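Local atomic coordinates of DUF72 domain-containing protein (Thermotoga maritima, PDB entry 1VPQ), a protein that is of unknown function but folds as a TIM-type barrel with a charged interior where a bound sulfate ion may mark a ligand pocket. Residues Glu165-Leu170 with Arg192-Thr197; Thr176-Asp181 with Tyr199-Phe204; Gly20-Asp25 with Ser38-Tyr43; Val16-Phe21 with Arg51-Asn56. One frame throughout, in Å; residues are numbered along the deposited sequence. Where two conformers were deposited one is given.

In the fold
Contacts 2 and 4 both lie in the wall of the eight-stranded parallel barrel, their centres about 14 Å apart, and they meet inside it: Glu54 of contact 4 forms a salt bridge with Arg203 and a hydrogen bond with Tyr201 of contact 2. A sulfate, probably from the crystallisation liquor, sits on Arg203, with its nearest approach to the Glu54 side chain about 5 Å, and may mark a pocket. Contact 1 lies outside the strands of contact 2, about 11 Å between centres, joined through Thr197 and Thr176. Contact 3 continues from contact 4 through the shared Gly20 and Phe21. Contacts 1 and 3 lie on opposite sides of the chain's centre, about 34 Å between their centres.

Contact 1: residues Glu165-Leu170 with Arg192-Thr197; sequences ETYEFL and RPITTT
Leu170, on helix 164-173, and Thr196, in the irregular chain 192-197, bring the two backbones nearest, with 6.2 Å between Leu170 CA and Thr196 CA. From there the segments part, and the side chain of Tyr167 spans the widening gap. Ile194 covers one face of its ring: CD1 stands 4.3 Å from the ring centroid, 27° off the normal, in a CH-pi contact. The other branch of Ile194 reaches the near side of the ring, CG2 lying 3.8 Å from Tyr167 CD1. Thr196 CG2 comes instead to the ring edge, near its plane, and also packs 3.8 Å from Leu170 CB, so one methyl fills the angle between the two helical side chains. The threonine hydroxyl is turned to other work, bonding to Ile175 O. Contact 1 thus sits on the outer layer of a TIM-type barrel, where the connection between strands 176-181 and 199-204 contains no helix and packs as extended chain against the helix before them. At the far end of the ring Tyr167 OH lies 3.3 Å from Arg192 CG, while its hydrogen bond goes to Asp162 OD1. The arginine chain is nearly eclipsed at chi2 (-21°), which folds CD back toward CA, and its guanidinium leads off from the helix to a separate sulfate ion, probably from the crystallisation liquor. Next to it Pro193 centres an inverse gamma turn, closed by a weak bond from Ile194 N to Arg192 O. Phe177 of strand 176-181 meets the Tyr167 ring edge-to-face and also touches Leu170, Arg192 and Thr196.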
# COMPACT_ATOMS: atom_id res chain seq x y z
N GLU A 165 -13.48 -13.00 -13.71
CA GLU A 165 -12.66 -14.14 -13.30
C GLU A 165 -11.64 -13.76 -12.23
O GLU A 165 -11.34 -14.56 -11.33
CB GLU A 165 -11.94 -14.73 -14.52
CG GLU A 165 -12.83 -15.55 -15.47
CD GLU A 165 -13.32 -14.79 -16.70
OE1 GLU A 165 -13.62 -13.57 -16.62
OE2 GLU A 165 -13.41 -15.44 -17.76
N THR A 166 -11.10 -12.54 -12.32
CA THR A 166 -10.09 -12.06 -11.38
C THR A 166 -10.64 -11.90 -9.96
O THR A 166 -9.99 -12.28 -9.00
CB THR A 166 -9.46 -10.74 -11.84
OG1 THR A 166 -8.79 -10.95 -13.09
CG2 THR A 166 -8.47 -10.24 -10.82
N TYR A 167 -11.85 -11.35 -9.85
CA TYR A 167 -12.49 -11.13 -8.55
C TYR A 167 -12.98 -12.44 -7.95
O TYR A 167 -12.93 -12.63 -6.74
CB TYR A 167 -13.63 -10.13 -8.68
CG TYR A 167 -13.13 -8.80 -9.13
CD1 TYR A 167 -12.63 -7.88 -8.22
CD2 TYR A 167 -13.08 -8.48 -10.48
CE1 TYR A 167 -12.11 -6.67 -8.62
CE2 TYR A 167 -12.57 -7.27 -10.91
CZ TYR A 167 -12.09 -6.36 -9.97
OH TYR A 167 -11.59 -5.15 -10.39
N GLU A 168 -13.48 -13.34 -8.80
CA GLU A 168 -13.85 -14.69 -8.38
C GLU A 168 -12.63 -15.44 -7.84
O GLU A 168 -12.73 -16.14 -6.83
CB GLU A 168 -14.48 -15.47 -9.55
CG GLU A 168 -15.85 -14.92 -9.95
CD GLU A 168 -16.57 -15.76 -11.01
OE1 GLU A 168 -15.90 -16.37 -11.86
OE2 GLU A 168 -17.83 -15.79 -10.98
N PHE A 169 -11.49 -15.30 -8.51
CA PHE A 169 -10.27 -15.93 -8.03
C PHE A 169 -9.88 -15.40 -6.64
O PHE A 169 -9.62 -16.18 -5.72
CB PHE A 169 -9.11 -15.73 -9.01
CG PHE A 169 -7.80 -16.25 -8.48
CD1 PHE A 169 -7.49 -17.60 -8.56
CD2 PHE A 169 -6.91 -15.40 -7.85
CE1 PHE A 169 -6.28 -18.08 -8.04
CE2 PHE A 169 -5.72 -15.87 -7.33
CZ PHE A 169 -5.40 -17.21 -7.43
N LEU A 170 -9.83 -14.08 -6.50
CA LEU A 170 -9.45 -13.46 -5.24
C LEU A 170 -10.38 -13.94 -4.11
O LEU A 170 -9.90 -14.41 -3.09
CB LEU A 170 -9.47 -11.94 -5.35
CG LEU A 170 -8.48 -11.29 -6.33
CD1 LEU A 170 -8.69 -9.80 -6.39
CD2 LEU A 170 -7.03 -11.59 -5.96
N ARG A 192 -11.80 0.45 -9.12
CA ARG A 192 -12.91 -0.47 -8.84
C ARG A 192 -13.15 -0.59 -7.34
O ARG A 192 -12.42 -1.30 -6.65
CB ARG A 192 -12.62 -1.88 -9.42
CG ARG A 192 -12.67 -2.04 -10.95
CD ARG A 192 -13.45 -0.93 -11.61
NE ARG A 192 -13.94 -1.22 -12.95
CZ ARG A 192 -14.29 -0.28 -13.83
NH1 ARG A 192 -14.16 1.01 -13.54
NH2 ARG A 192 -14.74 -0.64 -15.02
N PRO A 193 -14.18 0.11 -6.81
CA PRO A 193 -14.40 0.06 -5.38
C PRO A 193 -15.17 -1.21 -5.01
O PRO A 193 -16.40 -1.20 -4.92
CB PRO A 193 -15.16 1.35 -5.10
CG PRO A 193 -15.86 1.68 -6.37
CD PRO A 193 -15.17 0.95 -7.50
N ILE A 194 -14.41 -2.29 -4.84
CA ILE A 194 -14.94 -3.65 -4.68
C ILE A 194 -14.21 -4.36 -3.54
O ILE A 194 -13.02 -4.12 -3.31
CB ILE A 194 -14.73 -4.47 -5.99
CG1 ILE A 194 -15.72 -4.02 -7.06
CG2 ILE A 194 -14.91 -5.99 -5.76
CD1 ILE A 194 -15.32 -4.46 -8.43
N THR A 195 -14.95 -5.22 -2.84
CA THR A 195 -14.35 -6.05 -1.79
C THR A 195 -14.41 -7.54 -2.16
O THR A 195 -15.43 -8.03 -2.63
CB THR A 195 -15.03 -5.86 -0.42
OG1 THR A 195 -16.44 -6.10 -0.53
CG2 THR A 195 -14.79 -4.46 0.10
N THR A 196 -13.30 -8.23 -1.95
CA THR A 196 -13.20 -9.67 -2.17
C THR A 196 -13.08 -10.46 -0.86
O THR A 196 -13.09 -11.69 -0.87
CB THR A 196 -11.97 -9.99 -3.00
OG1 THR A 196 -10.82 -9.46 -2.34
CG2 THR A 196 -12.08 -9.37 -4.38
N THR A 197 -12.93 -9.74 0.26
CA THR A 197 -12.67 -10.31 1.57
C THR A 197 -13.45 -9.52 2.62
O THR A 197 -14.42 -8.85 2.29
CB THR A 197 -11.15 -10.29 1.90
OG1 THR A 197 -10.68 -8.94 1.90
CG2 THR A 197 -10.36 -11.09 0.89

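Contact 2: residues Thr176-Asp181 with Tyr199-Phe204; sequences TFVVVD and YAYFRF. With SO4 (sulfate ion), chain B.
Val179 and Phe202 lie side by side on one face of the sheet and point the same way. Val179 CB approaches Phe202 CD2 to 3.7 Å, and Val179 CG2 stands over one face of the phenylalanine ring, displaced toward its rim. Asp181 and Phe204 repeat the pairing further along, where Asp181 CB rests 3.6 Å from Phe204 CD1; the aspartate carboxylate is held by Tyr224, Lys184 and Arg207. On the other face Val178 packs against two longer side chains that also touch each other. It lies beside Tyr201, pointing the same way, with CG2 reaching Tyr201 CD1, and its CG1 lies 3.7 Å from Arg203 CG, which itself occupies the edge of the Tyr201 ring, in its plane. The arginine chain bends about its CG-CD bond (chi3 80°), turning NE out of line, and the guanidinium presents its edge to a sulfate. NH1 and NH2 share sulfate O4, the shorter of these bonds being 3.0 Å from NH2, and NH1 also reaches O1. Glu155 and Glu54 form salt bridges with the same guanidinium and would help to fix its rotation. Three backbone bonds hold the parallel strands in register: Val179 N to Tyr201 O (2.7 Å), Arg203 N to Val179 O (2.9 Å) and Asp181 N to Arg203 O (2.9 Å). At the start of the pair the strands spread, and a water bridges Phe177 N and Tyr199 O. In the TIM-type barrel these two strands lie between strands 152-155 and 245-250, bonded to 176-181 and 199-204 respectively, while Phe177 turns to Tyr167 of helix 164-173.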
# COMPACT_ATOMS: atom_id res chain seq x y z
N THR A 176 -7.35 -10.04 -0.37
CA THR A 176 -7.96 -8.72 -0.32
C THR A 176 -7.58 -7.92 -1.58
O THR A 176 -6.41 -7.85 -1.98
CB THR A 176 -7.53 -7.97 0.97
OG1 THR A 176 -8.07 -8.66 2.12
CG2 THR A 176 -8.00 -6.52 0.97
N PHE A 177 -8.60 -7.35 -2.21
CA PHE A 177 -8.43 -6.56 -3.43
C PHE A 177 -7.99 -5.13 -3.12
O PHE A 177 -8.63 -4.42 -2.34
CB PHE A 177 -9.74 -6.55 -4.23
CG PHE A 177 -9.69 -5.67 -5.44
CD1 PHE A 177 -8.91 -6.01 -6.53
CD2 PHE A 177 -10.40 -4.48 -5.47
CE1 PHE A 177 -8.85 -5.20 -7.64
CE2 PHE A 177 -10.34 -3.66 -6.57
CZ PHE A 177 -9.56 -4.01 -7.66
N VAL A 178 -6.88 -4.70 -3.74
CA VAL A 178 -6.41 -3.33 -3.61
C VAL A 178 -7.16 -2.41 -4.56
O VAL A 178 -6.97 -2.47 -5.78
CB VAL A 178 -4.91 -3.22 -3.87
CG1 VAL A 178 -4.45 -1.76 -3.82
CG2 VAL A 178 -4.16 -4.03 -2.83
N VAL A 179 -8.01 -1.56 -4.01
CA VAL A 179 -8.74 -0.57 -4.79
C VAL A 179 -7.78 0.58 -5.08
O VAL A 179 -7.29 1.23 -4.17
CB VAL A 179 -9.98 -0.02 -4.06
CG1 VAL A 179 -10.69 1.03 -4.92
CG2 VAL A 179 -10.93 -1.15 -3.67
N VAL A 180 -7.52 0.83 -6.36
CA VAL A 180 -6.47 1.76 -6.76
C VAL A 180 -7.04 2.98 -7.47
O VAL A 180 -7.91 2.86 -8.34
CB VAL A 180 -5.46 1.12 -7.72
CG1 VAL A 180 -4.33 2.10 -8.06
CG2 VAL A 180 -4.89 -0.12 -7.15
N ASP A 181 -6.52 4.16 -7.10
CA ASP A 181 -6.65 5.33 -7.95
C ASP A 181 -5.29 5.68 -8.56
O ASP A 181 -4.32 5.96 -7.84
CB ASP A 181 -7.24 6.54 -7.22
CG ASP A 181 -7.73 7.60 -8.19
OD1 ASP A 181 -8.79 7.39 -8.82
OD2 ASP A 181 -7.03 8.63 -8.34
N TYR A 199 -11.78 -7.30 4.45
CA TYR A 199 -10.97 -6.10 4.57
C TYR A 199 -10.96 -5.35 3.23
O TYR A 199 -11.01 -5.97 2.17
CB TYR A 199 -9.54 -6.44 5.00
CG TYR A 199 -9.49 -7.00 6.39
CD1 TYR A 199 -9.48 -6.16 7.49
CD2 TYR A 199 -9.50 -8.38 6.61
CE1 TYR A 199 -9.46 -6.67 8.79
CE2 TYR A 199 -9.48 -8.91 7.90
CZ TYR A 199 -9.46 -8.04 8.99
OH TYR A 199 -9.43 -8.54 10.27
N ALA A 200 -10.92 -4.03 3.31
CA ALA A 200 -10.67 -3.18 2.13
C ALA A 200 -9.30 -2.55 2.24
O ALA A 200 -8.80 -2.29 3.33
CB ALA A 200 -11.73 -2.10 2.00
N TYR A 201 -8.70 -2.30 1.08
CA TYR A 201 -7.37 -1.72 0.98
C TYR A 201 -7.38 -0.75 -0.20
O TYR A 201 -7.63 -1.16 -1.32
CB TYR A 201 -6.35 -2.83 0.76
CG TYR A 201 -4.90 -2.48 1.09
CD1 TYR A 201 -4.20 -1.51 0.37
CD2 TYR A 201 -4.22 -3.15 2.10
CE1 TYR A 201 -2.86 -1.22 0.67
CE2 TYR A 201 -2.90 -2.87 2.40
CZ TYR A 201 -2.22 -1.91 1.68
OH TYR A 201 -0.90 -1.63 1.99
N PHE A 202 -7.10 0.53 0.06
CA PHE A 202 -7.07 1.54 -1.00
C PHE A 202 -5.67 2.07 -1.17
O PHE A 202 -5.00 2.35 -0.19
CB PHE A 202 -7.97 2.73 -0.67
CG PHE A 202 -9.41 2.39 -0.59
CD1 PHE A 202 -9.91 1.70 0.51
CD2 PHE A 202 -10.28 2.75 -1.61
CE1 PHE A 202 -11.26 1.37 0.59
CE2 PHE A 202 -11.63 2.42 -1.53
CZ PHE A 202 -12.12 1.73 -0.43
N ARG A 203 -5.25 2.25 -2.42
CA ARG A 203 -3.99 2.92 -2.72
C ARG A 203 -4.19 4.03 -3.75
O ARG A 203 -4.71 3.78 -4.82
CB ARG A 203 -2.94 1.92 -3.18
CG ARG A 203 -2.55 0.90 -2.11
CD ARG A 203 -1.32 0.13 -2.52
NE ARG A 203 -0.08 0.88 -2.29
CZ ARG A 203 0.98 0.89 -3.10
NH1 ARG A 203 0.97 0.24 -4.25
NH2 ARG A 203 2.05 1.60 -2.77
N PHE A 204 -3.78 5.25 -3.41
CA PHE A 204 -3.92 6.41 -4.28
C PHE A 204 -2.54 6.91 -4.73
O PHE A 204 -1.75 7.36 -3.91
CB PHE A 204 -4.67 7.54 -3.57
CG PHE A 204 -6.00 7.12 -2.98
CD1 PHE A 204 -6.89 6.32 -3.69
CD2 PHE A 204 -6.38 7.55 -1.72
CE1 PHE A 204 -8.11 5.94 -3.14
CE2 PHE A 204 -7.61 7.17 -1.16
CZ PHE A 204 -8.47 6.37 -1.88
S SO4 B . 3.69 1.61 -6.43
O1 SO4 B . 2.54 0.82 -6.85
O2 SO4 B . 4.87 1.23 -7.19
O3 SO4 B . 3.38 3.01 -6.68
O4 SO4 B . 3.95 1.37 -5.02
O HOH W 1 -11.21 -6.80 -0.49

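Contact 3: residues Gly20-Asp25 with Ser38-Tyr43; sequences GFSFED and SQFLKY
Phe21 sets its ring against the first turn of helix 40-46, meeting Leu41 and Phe40. Leu41 CD1 stands over the centre of one face, 4.0 Å from the ring centroid, and Leu41 CB lies 3.6 Å from Phe21 CE1. Phe40 CB meets the edge of the ring in its plane, 3.7 Å from CD1. A chi1 of 70° puts Phe21 CG between the backbone N and the carbonyl carbon. Over the opposite face, offset toward the rim, lies Ser22 CB. The Phe40 ring in turn meets the loop, with Ser22 OG at its edge and Phe23 O 3.6 Å from CE2. An alanine in place of Phe21 would probably open a gap beneath Leu41 CD1 and beside Phe40 CB, letting the loop shift against the helix. Farther out, Tyr31 stacks on Phe40 and bonds to Phe21 O, and Met71 of helix 65-72 touches both Phe21 and Leu41. The contact thereby ties the loop after the first barrel strand, 13-18, to the helix that follows it. Attraction across it is essentially apolar; Glu24 OE1, buried without a partner 3.6 Å from Phe40 CZ at the ring edge, may gain a little from the weakly positive ring hydrogens.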
# COMPACT_ATOMS: atom_id res chain seq x y z
N GLY A 20 5.30 5.05 3.23
CA GLY A 20 6.56 5.54 3.79
C GLY A 20 6.33 6.79 4.62
O GLY A 20 5.30 7.46 4.50
N PHE A 21 7.30 7.07 5.48
CA PHE A 21 7.31 8.27 6.32
C PHE A 21 8.65 9.02 6.24
O PHE A 21 8.73 10.17 6.66
CB PHE A 21 7.04 7.88 7.78
CG PHE A 21 8.18 7.13 8.42
CD1 PHE A 21 9.20 7.82 9.06
CD2 PHE A 21 8.24 5.75 8.36
CE1 PHE A 21 10.26 7.14 9.65
CE2 PHE A 21 9.30 5.06 8.94
CZ PHE A 21 10.31 5.76 9.59
N SER A 22 9.69 8.36 5.73
CA SER A 22 11.07 8.85 5.82
C SER A 22 11.49 9.56 4.54
O SER A 22 12.20 8.99 3.71
CB SER A 22 12.01 7.68 6.14
OG SER A 22 13.27 8.12 6.59
N PHE A 23 11.05 10.81 4.40
CA PHE A 23 11.35 11.64 3.23
C PHE A 23 11.89 13.00 3.68
O PHE A 23 11.36 13.60 4.61
CB PHE A 23 10.09 11.87 2.39
CG PHE A 23 9.44 10.60 1.89
CD1 PHE A 23 9.96 9.93 0.79
CD2 PHE A 23 8.31 10.09 2.50
CE1 PHE A 23 9.36 8.76 0.32
CE2 PHE A 23 7.70 8.93 2.04
CZ PHE A 23 8.22 8.26 0.95
N GLU A 24 12.93 13.47 3.00
CA GLU A 24 13.49 14.81 3.24
C GLU A 24 12.67 15.89 2.51
O GLU A 24 12.52 16.99 3.02
CB GLU A 24 14.95 14.86 2.79
CG GLU A 24 15.90 13.98 3.61
CD GLU A 24 16.45 14.68 4.85
OE1 GLU A 24 15.66 15.01 5.76
OE2 GLU A 24 17.68 14.90 4.91
N ASP A 25 12.18 15.56 1.32
CA ASP A 25 11.12 16.32 0.62
C ASP A 25 10.04 16.90 1.54
O ASP A 25 9.54 18.00 1.28
CB ASP A 25 10.40 15.40 -0.39
CG ASP A 25 10.91 15.54 -1.81
OD1 ASP A 25 12.00 16.13 -2.01
OD2 ASP A 25 10.22 15.07 -2.73
N SER A 38 15.64 10.97 12.60
CA SER A 38 15.37 9.99 13.66
C SER A 38 14.07 10.27 14.43
O SER A 38 13.58 9.40 15.15
CB SER A 38 16.54 9.94 14.65
OG SER A 38 16.79 11.22 15.18
N GLN A 39 13.52 11.48 14.28
CA GLN A 39 12.24 11.85 14.90
C GLN A 39 11.08 11.90 13.89
O GLN A 39 9.98 12.33 14.24
CB GLN A 39 12.37 13.20 15.61
N PHE A 40 11.34 11.46 12.66
CA PHE A 40 10.31 11.44 11.61
C PHE A 40 9.14 10.54 11.99
O PHE A 40 7.98 10.93 11.82
CB PHE A 40 10.88 10.92 10.28
CG PHE A 40 11.68 11.92 9.48
CD1 PHE A 40 11.73 13.27 9.82
CD2 PHE A 40 12.36 11.49 8.35
CE1 PHE A 40 12.47 14.16 9.05
CE2 PHE A 40 13.10 12.38 7.57
CZ PHE A 40 13.15 13.72 7.93
N LEU A 41 9.43 9.33 12.46
CA LEU A 41 8.38 8.38 12.78
C LEU A 41 7.53 8.85 13.96
O LEU A 41 6.32 8.76 13.91
CB LEU A 41 8.95 6.97 13.04
CG LEU A 41 7.89 5.90 13.36
CD1 LEU A 41 6.89 5.71 12.22
CD2 LEU A 41 8.55 4.58 13.72
N LYS A 42 8.18 9.36 15.00
CA LYS A 42 7.47 9.92 16.15
C LYS A 42 6.58 11.09 15.74
O LYS A 42 5.43 11.17 16.16
CB LYS A 42 8.44 10.36 17.25
CG LYS A 42 7.76 10.85 18.51
CD LYS A 42 8.77 11.08 19.61
CE LYS A 42 8.11 11.42 20.93
NZ LYS A 42 9.11 11.36 22.04
N TYR A 43 7.11 11.97 14.89
CA TYR A 43 6.34 13.11 14.39
C TYR A 43 5.15 12.65 13.55
O TYR A 43 4.06 13.22 13.62
CB TYR A 43 7.21 14.07 13.56
CG TYR A 43 6.60 15.45 13.44
CD1 TYR A 43 5.67 15.75 12.44
CD2 TYR A 43 6.93 16.46 14.35
CE1 TYR A 43 5.10 17.03 12.34
CE2 TYR A 43 6.36 17.73 14.26
CZ TYR A 43 5.45 18.01 13.25
OH TYR A 43 4.89 19.27 13.16

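Contact 4: residues Val16-Phe21 with Arg51-Asn56; sequences VGTSGF and RIVELN
Ser19 and Glu54 form the tight end of this contact, their side chains and backbones both engaged. Ser19 OG donates to Glu54 OE1 over 2.6 Å, arriving from above the carboxylate plane, 48° out of it. Glu54 CG is anti to the backbone N (chi1 -180°) and the chain beyond stays extended, which carries the carboxylate clear of its own strand. Beneath it Glu54 N points almost straight at Thr18 O (3.2 Å, 177° at the hydrogen), and Gly20 N bonds to Glu54 O at 2.9 Å. Val53 CG2 packs close against the chain leaving the strand, 3.3 Å from Thr18 O, while Thr18 OG1 bonds to Gly20 O and steadies that chain. Gly17 belongs to the close part too: its CA makes a CA-H...O contact of 3.6 Å with Ile52 O, with no room for a CB, and Tyr44 OH bonds to both Ile52 O and Thr18 N. These bonds join strands 13-18 and 52-55, the first and second of the eight, and so close the ring of the TIM-type barrel. Glu54 faces its interior, where OE1 also forms a salt bridge with Arg203 and OE2 a hydrogen bond with Tyr201. An alanine at Glu54 would probably leave the Arg203 guanidinium and the Ser19 and Tyr201 hydroxyls each short of a partner, and the arginine freer to turn. Toward the start of the strands the fit slackens. Val16 O and Arg51 N stand 4.3 Å apart, and a water spans them, accepting from the amide and donating to the carbonyl.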
# COMPACT_ATOMS: atom_id res chain seq x y z
N VAL A 16 -6.14 5.61 7.77
CA VAL A 16 -5.46 6.35 6.71
C VAL A 16 -4.00 6.67 7.10
O VAL A 16 -3.71 7.05 8.25
CB VAL A 16 -6.23 7.63 6.27
CG1 VAL A 16 -6.45 8.57 7.45
CG2 VAL A 16 -5.49 8.36 5.12
N GLY A 17 -3.11 6.49 6.13
CA GLY A 17 -1.71 6.88 6.26
C GLY A 17 -1.09 7.10 4.90
O GLY A 17 -1.80 7.29 3.91
N THR A 18 0.24 7.09 4.85
CA THR A 18 1.00 7.27 3.62
C THR A 18 1.92 6.08 3.34
O THR A 18 2.16 5.24 4.20
CB THR A 18 1.87 8.52 3.69
OG1 THR A 18 2.64 8.47 4.89
CG2 THR A 18 1.02 9.80 3.67
N SER A 19 2.43 6.02 2.11
CA SER A 19 3.42 5.01 1.73
C SER A 19 4.79 5.54 2.11
O SER A 19 5.37 6.37 1.40
CB SER A 19 3.37 4.70 0.24
OG SER A 19 2.17 4.05 -0.11
N GLY A 20 5.30 5.05 3.23
CA GLY A 20 6.56 5.54 3.79
C GLY A 20 6.33 6.79 4.62
O GLY A 20 5.30 7.46 4.50
N PHE A 21 7.30 7.07 5.48
CA PHE A 21 7.31 8.27 6.32
C PHE A 21 8.65 9.02 6.24
O PHE A 21 8.73 10.17 6.66
CB PHE A 21 7.04 7.88 7.78
CG PHE A 21 8.18 7.13 8.42
CD1 PHE A 21 9.20 7.82 9.06
CD2 PHE A 21 8.24 5.75 8.36
CE1 PHE A 21 10.26 7.14 9.65
CE2 PHE A 21 9.30 5.06 8.94
CZ PHE A 21 10.31 5.76 9.59
N ARG A 51 -2.19 6.58 12.22
CA ARG A 51 -2.12 5.36 13.03
C ARG A 51 -1.61 4.15 12.23
O ARG A 51 -1.60 3.03 12.72
CB ARG A 51 -3.51 5.05 13.58
CG ARG A 51 -4.08 6.17 14.47
CD ARG A 51 -3.98 5.83 15.94
NE ARG A 51 -4.70 4.59 16.24
CZ ARG A 51 -6.02 4.48 16.37
NH1 ARG A 51 -6.81 5.55 16.23
NH2 ARG A 51 -6.54 3.29 16.64
N ILE A 52 -1.18 4.39 11.00
CA ILE A 52 -0.72 3.32 10.12
C ILE A 52 0.22 3.89 9.06
O ILE A 52 0.13 5.07 8.71
CB ILE A 52 -1.93 2.57 9.46
CG1 ILE A 52 -1.51 1.19 8.95
CG2 ILE A 52 -2.56 3.39 8.32
CD1 ILE A 52 -2.67 0.29 8.53
N VAL A 53 1.13 3.05 8.58
CA VAL A 53 2.00 3.41 7.47
C VAL A 53 2.27 2.14 6.66
O VAL A 53 2.31 1.05 7.22
CB VAL A 53 3.32 4.09 7.95
CG1 VAL A 53 4.19 3.13 8.76
CG2 VAL A 53 4.11 4.66 6.78
N GLU A 54 2.42 2.30 5.35
CA GLU A 54 2.73 1.21 4.44
C GLU A 54 4.22 1.25 4.11
O GLU A 54 4.72 2.28 3.65
CB GLU A 54 1.90 1.36 3.18
CG GLU A 54 2.10 0.29 2.13
CD GLU A 54 1.43 0.66 0.83
OE1 GLU A 54 2.05 1.42 0.05
OE2 GLU A 54 0.29 0.20 0.59
N LEU A 55 4.92 0.14 4.31
CA LEU A 55 6.38 0.10 4.18
C LEU A 55 6.90 -0.85 3.10
O LEU A 55 6.28 -1.86 2.77
CB LEU A 55 7.00 -0.25 5.53
CG LEU A 55 6.81 0.83 6.60
CD1 LEU A 55 7.13 0.29 7.98
CD2 LEU A 55 7.67 2.05 6.30
N ASN A 56 8.05 -0.49 2.54
CA ASN A 56 8.76 -1.33 1.59
C ASN A 56 10.24 -1.31 1.95
O ASN A 56 10.96 -0.36 1.65
CB ASN A 56 8.55 -0.83 0.16
CG ASN A 56 9.31 -1.65 -0.88
OD1 ASN A 56 9.54 -2.85 -0.71
ND2 ASN A 56 9.68 -1.01 -1.97
O HOH W 2 -4.84 6.75 10.98